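Side-chain contact in AAA ATPase, central region (Enterococcus faecium, PDB 2R9G), which probably hydrolyses ATP as an AAA+ ATPase of the MgsA type, of which this is the C-terminal fragment, assembled as a tetramer: residues A69-N74 against V95-L100. Residues are numbered along the deposited sequence; the frame is centred on the assembly and turned at random. Where two conformers were deposited one is given.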
loop_
_atom_site.group_PDB
_atom_site.type_symbol
_atom_site.label_atom_id
_atom_site.label_comp_id
_atom_site.label_asym_id
_atom_site.label_seq_id
_atom_site.Cartn_x
_atom_site.Cartn_y
_atom_site.Cartn_z
ATOM N N ALA C 69 -8.920 -0.743 -3.319
ATOM C CA ALA C 69 -9.436 0.598 -3.083
ATOM C C ALA C 69 -8.278 1.494 -2.659
ATOM O O ALA C 69 -8.185 2.646 -3.103
ATOM C CB ALA C 69 -10.551 0.590 -2.016
ATOM N N ALA C 70 -7.391 0.951 -1.820
ATOM C CA ALA C 70 -6.186 1.666 -1.403
ATOM C C ALA C 70 -5.228 1.911 -2.570
ATOM O O ALA C 70 -4.578 2.956 -2.621
ATOM C CB ALA C 70 -5.479 0.921 -0.288
ATOM N N ARG C 71 -5.160 0.951 -3.500
ATOM C CA ARG C 71 -4.267 1.034 -4.671
ATOM C C ARG C 71 -4.622 2.127 -5.687
ATOM O O ARG C 71 -3.797 2.460 -6.543
ATOM C CB ARG C 71 -4.173 -0.321 -5.382
ATOM C CG ARG C 71 -3.273 -1.320 -4.676
ATOM C CD ARG C 71 -2.859 -2.464 -5.587
ATOM N NE ARG C 71 -3.993 -3.261 -6.056
ATOM C CZ ARG C 71 -4.502 -4.297 -5.399
ATOM N NH1 ARG C 71 -3.995 -4.659 -4.231
ATOM N NH2 ARG C 71 -5.525 -4.970 -5.907
ATOM N N THR C 72 -5.848 2.651 -5.604
ATOM C CA THR C 72 -6.307 3.732 -6.462
ATOM C C THR C 72 -5.563 5.019 -6.101
ATOM O O THR C 72 -5.262 5.837 -6.961
ATOM C CB THR C 72 -7.832 3.934 -6.318
ATOM O OG1 THR C 72 -8.499 2.669 -6.443
ATOM C CG2 THR C 72 -8.370 4.888 -7.374
ATOM N N VAL C 73 -5.274 5.177 -4.815
ATOM C CA VAL C 73 -4.528 6.325 -4.326
ATOM C C VAL C 73 -3.081 6.269 -4.840
ATOM O O VAL C 73 -2.556 7.276 -5.293
ATOM C CB VAL C 73 -4.601 6.412 -2.790
ATOM C CG1 VAL C 73 -3.856 7.638 -2.272
ATOM C CG2 VAL C 73 -6.068 6.433 -2.343
ATOM N N ASN C 74 -2.467 5.084 -4.816
ATOM C CA ASN C 74 -1.142 4.896 -5.417
ATOM C C ASN C 74 -1.144 5.319 -6.884
ATOM O O ASN C 74 -0.317 6.134 -7.296
ATOM C CB ASN C 74 -0.654 3.439 -5.278
ATOM C CG ASN C 74 -0.437 3.025 -3.832
ATOM O OD1 ASN C 74 -1.385 2.940 -3.046
ATOM N ND2 ASN C 74 0.815 2.751 -3.476
ATOM N N VAL C 95 -8.837 0.678 -13.082
ATOM C CA VAL C 95 -10.206 0.574 -13.585
ATOM C C VAL C 95 -10.591 -0.895 -13.803
ATOM O O VAL C 95 -11.632 -1.342 -13.324
ATOM C CB VAL C 95 -10.418 1.451 -14.860
ATOM C CG1 VAL C 95 -11.646 1.025 -15.648
ATOM C CG2 VAL C 95 -10.545 2.916 -14.482
ATOM N N VAL C 96 -9.726 -1.651 -14.473
ATOM C CA VAL C 96 -9.969 -3.075 -14.706
ATOM C C VAL C 96 -10.082 -3.843 -13.388
ATOM O O VAL C 96 -11.044 -4.588 -13.184
ATOM C CB VAL C 96 -8.898 -3.693 -15.631
ATOM C CG1 VAL C 96 -9.171 -5.151 -15.830
ATOM C CG2 VAL C 96 -8.911 -2.993 -16.985
ATOM N N ASP C 97 -9.113 -3.617 -12.498
ATOM C CA ASP C 97 -9.088 -4.189 -11.152
ATOM C C ASP C 97 -10.367 -3.866 -10.373
ATOM O O ASP C 97 -10.953 -4.761 -9.771
ATOM C CB ASP C 97 -7.844 -3.695 -10.387
ATOM C CG ASP C 97 -7.663 -4.364 -9.014
ATOM O OD1 ASP C 97 -8.311 -5.392 -8.713
ATOM O OD2 ASP C 97 -6.843 -3.851 -8.224
ATOM N N LEU C 98 -10.792 -2.602 -10.393
ATOM C CA LEU C 98 -12.001 -2.179 -9.681
ATOM C C LEU C 98 -13.269 -2.809 -10.256
ATOM O O LEU C 98 -14.112 -3.292 -9.503
ATOM C CB LEU C 98 -12.132 -0.655 -9.675
ATOM C CG LEU C 98 -11.195 0.202 -8.819
ATOM C CD1 LEU C 98 -11.603 1.680 -8.947
ATOM C CD2 LEU C 98 -11.143 -0.259 -7.353
ATOM N N CYS C 99 -13.385 -2.808 -11.587
ATOM C CA CYS C 99 -14.500 -3.462 -12.305
ATOM C C CYS C 99 -14.680 -4.924 -11.932
ATOM O O CYS C 99 -15.804 -5.406 -11.855
ATOM C CB CYS C 99 -14.306 -3.403 -13.832
ATOM S SG CYS C 99 -14.469 -1.768 -14.560
ATOM N N LEU C 100 -13.579 -5.635 -11.704
ATOM C CA LEU C 100 -13.660 -7.086 -11.567
ATOM C C LEU C 100 -13.557 -7.605 -10.129
ATOM O O LEU C 100 -13.775 -8.794 -9.874
ATOM C CB LEU C 100 -12.663 -7.763 -12.520
ATOM C CG LEU C 100 -12.987 -7.592 -14.014
ATOM C CD1 LEU C 100 -11.871 -8.132 -14.927
ATOM C CD2 LEU C 100 -14.340 -8.219 -14.379
HETATM O O HOH W 1 -4.652 -1.783 -8.451
#
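Arg71 and Asp97 meet in a salt bridge that spans the two helices, Arg71 NH2 giving a hydrogen bond to Asp97 OD2 at 2.9 Å. The bond is nearly straight, 166° at the hydrogen, and it enters the syn lone pair of OD2. Guanidinium and carboxylate lie almost in one plane, 8° apart, yet Arg71 bonds directly to OD2 alone. Arg71 NE stands 3.6 Å from Asp97 OD2 and reaches it through a water, which accepts from NE and donates to OD2. OD2 thus has two donors, and the guanidinium is tied at two points of its edge, which should limit its rotation. Arginine suits this place because its long chain, bent at chi3 (-62°), carries NE and NH2 to the carboxylate and its water. The two carboxylate oxygens of aspartate serve different partners: OD2 takes Arg71 and the water, and OD1 hydrogen-bonds to the hydroxyl of Tyr181 of a neighbouring subunit. That tyrosine also packs on Arg71.

The pairing joins two consecutive helices, 66-82 and 88-100, of the helical MgsA-type C-terminal region, and lies at an interface between subunits.

Alongside the charged pair, Leu98 directs its two methyls at the hydroxyl oxygen of Thr72, CD2 coming to 4.0 Å from Thr72 OG1 in the conformer described, one of two. The same leucine also touches Ile25 and Ile61, as suits a branched aliphatic residue between helices. Threonine can sit in this buried position because, in that conformer, OG1 hydrogen-bonds to Ala68 O of its own helix.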